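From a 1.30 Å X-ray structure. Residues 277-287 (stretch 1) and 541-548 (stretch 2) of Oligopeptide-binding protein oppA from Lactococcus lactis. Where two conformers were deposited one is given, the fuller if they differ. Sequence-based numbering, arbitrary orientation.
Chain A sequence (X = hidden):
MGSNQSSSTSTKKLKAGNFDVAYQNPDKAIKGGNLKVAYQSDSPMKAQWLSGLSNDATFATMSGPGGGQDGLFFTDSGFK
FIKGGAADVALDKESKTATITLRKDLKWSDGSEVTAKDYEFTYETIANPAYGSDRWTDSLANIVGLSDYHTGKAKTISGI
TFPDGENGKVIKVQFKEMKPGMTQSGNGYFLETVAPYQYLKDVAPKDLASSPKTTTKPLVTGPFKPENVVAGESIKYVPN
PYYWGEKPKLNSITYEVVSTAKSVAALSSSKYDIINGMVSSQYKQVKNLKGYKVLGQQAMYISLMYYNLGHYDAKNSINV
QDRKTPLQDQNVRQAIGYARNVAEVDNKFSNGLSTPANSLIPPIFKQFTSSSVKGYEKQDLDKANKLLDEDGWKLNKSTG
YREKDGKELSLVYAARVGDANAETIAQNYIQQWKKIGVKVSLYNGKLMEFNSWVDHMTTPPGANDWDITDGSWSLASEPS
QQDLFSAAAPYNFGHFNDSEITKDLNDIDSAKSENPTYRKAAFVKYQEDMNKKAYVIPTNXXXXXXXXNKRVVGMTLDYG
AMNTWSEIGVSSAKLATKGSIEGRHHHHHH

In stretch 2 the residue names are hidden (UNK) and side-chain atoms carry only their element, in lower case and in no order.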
# COMPACT_ATOMS: atom_id res chain seq x y z
N GLY A 277 14.27 -1.02 1.29
CA GLY A 277 13.52 0.06 1.94
C GLY A 277 14.29 1.23 2.50
O GLY A 277 13.78 1.97 3.25
N MET A 278 15.55 1.37 2.10
CA MET A 278 16.36 2.46 2.65
C MET A 278 15.90 3.83 2.21
O MET A 278 15.55 4.01 1.08
CB MET A 278 17.85 2.27 2.32
CG MET A 278 18.45 1.07 3.04
SD MET A 278 20.24 0.93 2.74
CE MET A 278 20.88 2.35 3.67
N VAL A 279 15.91 4.77 3.15
CA VAL A 279 15.45 6.14 2.94
C VAL A 279 16.36 6.89 1.92
O VAL A 279 17.55 6.67 1.83
CB VAL A 279 15.37 6.94 4.27
CG1 VAL A 279 14.16 6.45 5.10
CG2 VAL A 279 16.69 6.93 5.06
N SER A 280 15.75 7.82 1.22
CA SER A 280 16.44 8.61 0.21
C SER A 280 17.62 9.41 0.77
O SER A 280 18.60 9.62 0.07
CB SER A 280 15.45 9.57 -0.45
OG SER A 280 14.46 8.86 -1.18
N SER A 281 17.54 9.81 2.03
CA SER A 281 18.59 10.66 2.63
C SER A 281 19.94 9.93 2.79
O SER A 281 20.94 10.56 2.94
CB SER A 281 18.17 11.23 3.96
OG SER A 281 17.93 10.19 4.90
N GLN A 282 19.94 8.61 2.78
CA GLN A 282 21.16 7.81 2.89
C GLN A 282 21.80 7.41 1.58
O GLN A 282 22.78 6.76 1.56
CB GLN A 282 20.82 6.55 3.74
CG GLN A 282 20.50 6.88 5.22
CD GLN A 282 19.96 5.72 5.99
OE1 GLN A 282 19.61 4.71 5.45
NE2 GLN A 282 19.89 5.90 7.26
N TYR A 283 21.20 7.80 0.47
CA TYR A 283 21.62 7.35 -0.86
C TYR A 283 23.10 7.66 -1.17
O TYR A 283 23.80 6.84 -1.69
CB TYR A 283 20.69 7.97 -1.92
CG TYR A 283 20.88 7.46 -3.35
CD1 TYR A 283 20.98 6.09 -3.66
CD2 TYR A 283 20.85 8.34 -4.41
CE1 TYR A 283 21.08 5.65 -4.94
CE2 TYR A 283 20.97 7.89 -5.69
CZ TYR A 283 21.09 6.55 -5.95
OH TYR A 283 21.17 6.07 -7.26
N LYS A 284 23.54 8.88 -0.83
CA LYS A 284 24.92 9.27 -1.12
C LYS A 284 25.90 8.43 -0.27
O LYS A 284 26.88 7.96 -0.75
CB LYS A 284 25.11 10.77 -0.91
CG LYS A 284 26.48 11.20 -1.29
CD LYS A 284 26.56 12.67 -1.34
CE LYS A 284 26.43 13.25 -2.72
NZ LYS A 284 26.57 14.76 -2.71
N GLN A 285 25.62 8.28 1.01
CA GLN A 285 26.42 7.42 1.88
C GLN A 285 26.55 6.02 1.32
O GLN A 285 27.59 5.43 1.36
CB GLN A 285 25.86 7.38 3.32
CG GLN A 285 25.87 8.65 4.07
CD GLN A 285 25.53 8.41 5.50
OE1 GLN A 285 24.39 8.35 5.87
NE2 GLN A 285 26.55 8.21 6.30
N VAL A 286 25.44 5.48 0.82
CA VAL A 286 25.42 4.13 0.28
C VAL A 286 26.22 4.00 -1.00
O VAL A 286 26.91 3.07 -1.22
CB VAL A 286 23.96 3.65 0.07
CG1 VAL A 286 23.94 2.33 -0.71
CG2 VAL A 286 23.27 3.50 1.44
N LYS A 287 26.10 4.98 -1.86
CA LYS A 287 26.90 4.99 -3.11
C LYS A 287 28.40 5.15 -2.76
O LYS A 287 29.18 4.73 -3.56
CB LYS A 287 26.45 6.11 -4.06
CG LYS A 287 25.10 5.87 -4.72
CD LYS A 287 24.77 7.01 -5.75
CE LYS A 287 24.36 8.27 -5.06
NZ LYS A 287 24.09 9.37 -6.06
N UNK A 541 6.65 11.61 -5.58
CA UNK A 541 7.01 10.41 -6.33
C UNK A 541 8.46 10.10 -5.97
O UNK A 541 9.18 10.94 -5.50
c UNK A 541 6.90 10.66 -7.84
c UNK A 541 3.09 11.05 -8.41
c UNK A 541 5.47 12.07 -9.31
c UNK A 541 4.27 12.48 -9.82
c UNK A 541 4.31 10.59 -7.88
c UNK A 541 3.10 11.97 -9.36
c UNK A 541 5.53 11.13 -8.34
N UNK A 542 8.86 8.86 -6.23
CA UNK A 542 10.19 8.40 -5.83
C UNK A 542 10.77 7.35 -6.75
O UNK A 542 10.08 6.68 -7.47
c UNK A 542 11.34 7.93 -3.50
s UNK A 542 10.75 7.71 -1.81
c UNK A 542 10.11 7.79 -4.40
c UNK A 542 10.05 6.11 -1.91
N UNK A 543 12.10 7.29 -6.69
CA UNK A 543 12.88 6.13 -7.14
C UNK A 543 13.34 5.36 -5.92
O UNK A 543 13.68 5.95 -4.96
c UNK A 543 13.99 7.45 -9.12
c UNK A 543 15.40 7.85 -9.74
c UNK A 543 13.14 6.73 -10.07
c UNK A 543 14.17 6.56 -7.91
N UNK A 544 13.27 4.04 -5.99
CA UNK A 544 13.83 3.14 -4.99
C UNK A 544 15.30 2.80 -5.34
O UNK A 544 15.67 2.82 -6.49
c UNK A 544 11.67 1.96 -4.28
c UNK A 544 13.04 1.81 -4.95
o UNK A 544 11.46 2.81 -3.51
n UNK A 544 10.77 1.13 -4.67
N UNK A 545 16.07 2.44 -4.31
CA UNK A 545 17.41 1.87 -4.50
C UNK A 545 17.61 0.77 -3.49
O UNK A 545 17.06 0.80 -2.44
c UNK A 545 19.73 2.95 -2.15
o UNK A 545 19.38 4.88 0.84
c UNK A 545 19.15 4.39 -0.39
c UNK A 545 18.72 3.46 -2.94
c UNK A 545 17.91 4.47 -2.42
c UNK A 545 18.51 2.94 -4.37
c UNK A 545 18.11 4.92 -1.13
c UNK A 545 19.96 3.41 -0.91
N UNK A 546 18.47 -0.19 -3.84
CA UNK A 546 18.83 -1.30 -2.95
C UNK A 546 20.31 -1.57 -3.14
O UNK A 546 20.74 -1.90 -4.19
c UNK A 546 18.06 -2.56 -3.34
o UNK A 546 16.68 -2.35 -3.00
c UNK A 546 18.57 -3.84 -2.58
N UNK A 547 21.11 -1.45 -2.10
CA UNK A 547 22.50 -1.93 -2.19
C UNK A 547 22.60 -3.47 -2.06
O UNK A 547 21.90 -4.09 -1.33
c UNK A 547 23.18 -1.25 -0.99
c UNK A 547 20.81 -0.91 -0.75
c UNK A 547 22.11 -1.14 0.04
N UNK A 548 23.49 -4.03 -2.87
CA UNK A 548 23.70 -5.46 -2.97
C UNK A 548 25.21 -5.76 -2.88
O UNK A 548 25.95 -5.26 -3.68
c UNK A 548 23.14 -6.02 -4.30
c UNK A 548 21.63 -5.66 -4.44
c UNK A 548 23.36 -7.52 -4.35
O HOH W 1 14.46 -0.58 -1.66
O HOH W 2 17.13 -0.11 0.21
O HOH W 3 14.98 2.67 -1.38
O HOH W 4 14.55 6.20 -2.30

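Stretch 2 is a single extended strand, part of a longer one, and its positions can be identified one by one from their side-chain atoms. Position 541 carries seven carbons, a single carbon followed by a six-membered ring with no further atom on it. The ring is too far from stretch 1 to touch it. This is Phe541. At position 542 there are two carbons, a sulfur and a terminal carbon in an unbranched chain, and the sulfur lies 3.9 Å from OG of Ser280. A thioether identifies Met542, whose SD is the atom that meets the serine.

Position 543 has four carbons, forked at the second, and makes no direct contact across the interface. It is Leu543. Its backbone still takes part, because water 4 donates to O of Leu543 over 2.8 Å and is hydrogen-bonded to OG of Ser280 at 2.9 Å. Position 544 shows two carbons, the second bearing one oxygen and one nitrogen. That carboxamide makes the residue Asn544, which leaves stretch 1 untouched and uses its ND2 elsewhere in the structure.

Position 545 has a carbon leading to a six-membered carbon ring, with one oxygen on the ring atom farthest from the backbone. The oxygen reaches 2.7 Å from O of Val279 and 3.4 Å from CB of Met278. A phenol of this kind is Tyr545. Its OH donates a hydrogen bond to the Val279 carbonyl, the same O that accepts from N of Gln282 at 3.2 Å within the 3-10 turn. The ring of Tyr283 brings its edge toward one face of the Tyr545 ring, with centroids 4.8 Å apart, planes at 50° and CD1 of Tyr283 3.5 Å from CG of Tyr545. CG2 of Val286 packs at the edge of the ring, 4.1 Å from CE1 of Tyr545.

Position 546 has a carbon carrying one oxygen and one carbon, and its CB points away from stretch 1. It is Thr546. At position 547 three carbons close a ring onto the backbone nitrogen, and this ring touches the side chains of Met278 and Val286. It is Pro547, with CG 3.9 Å from SD of Met278 and CB 3.7 Å from CG1 of Val286. Position 548, a carbon carrying two carbons, is Val548, which lies out of reach.

The contact is centred on Tyr545, which buries far more area against stretch 1 than any other residue of the strand. Its ring fills the space between Met278, Tyr283 and Val286, while its hydroxyl is satisfied by the backbone at the turn; Pro547 extends the apolar surface. Backbone polar groups are joined through water. Water 1 links N of Gly277 to O of Tyr545, both at 3.0 Å; water 2 links N of Met278 (2.9 Å) to the same carbonyl (2.8 Å); water 3 donates to O of Met278 (2.9 Å) and accepts from N of Tyr545 (3.1 Å).

Stretch 2, residues 541-548: FMLNYTPV
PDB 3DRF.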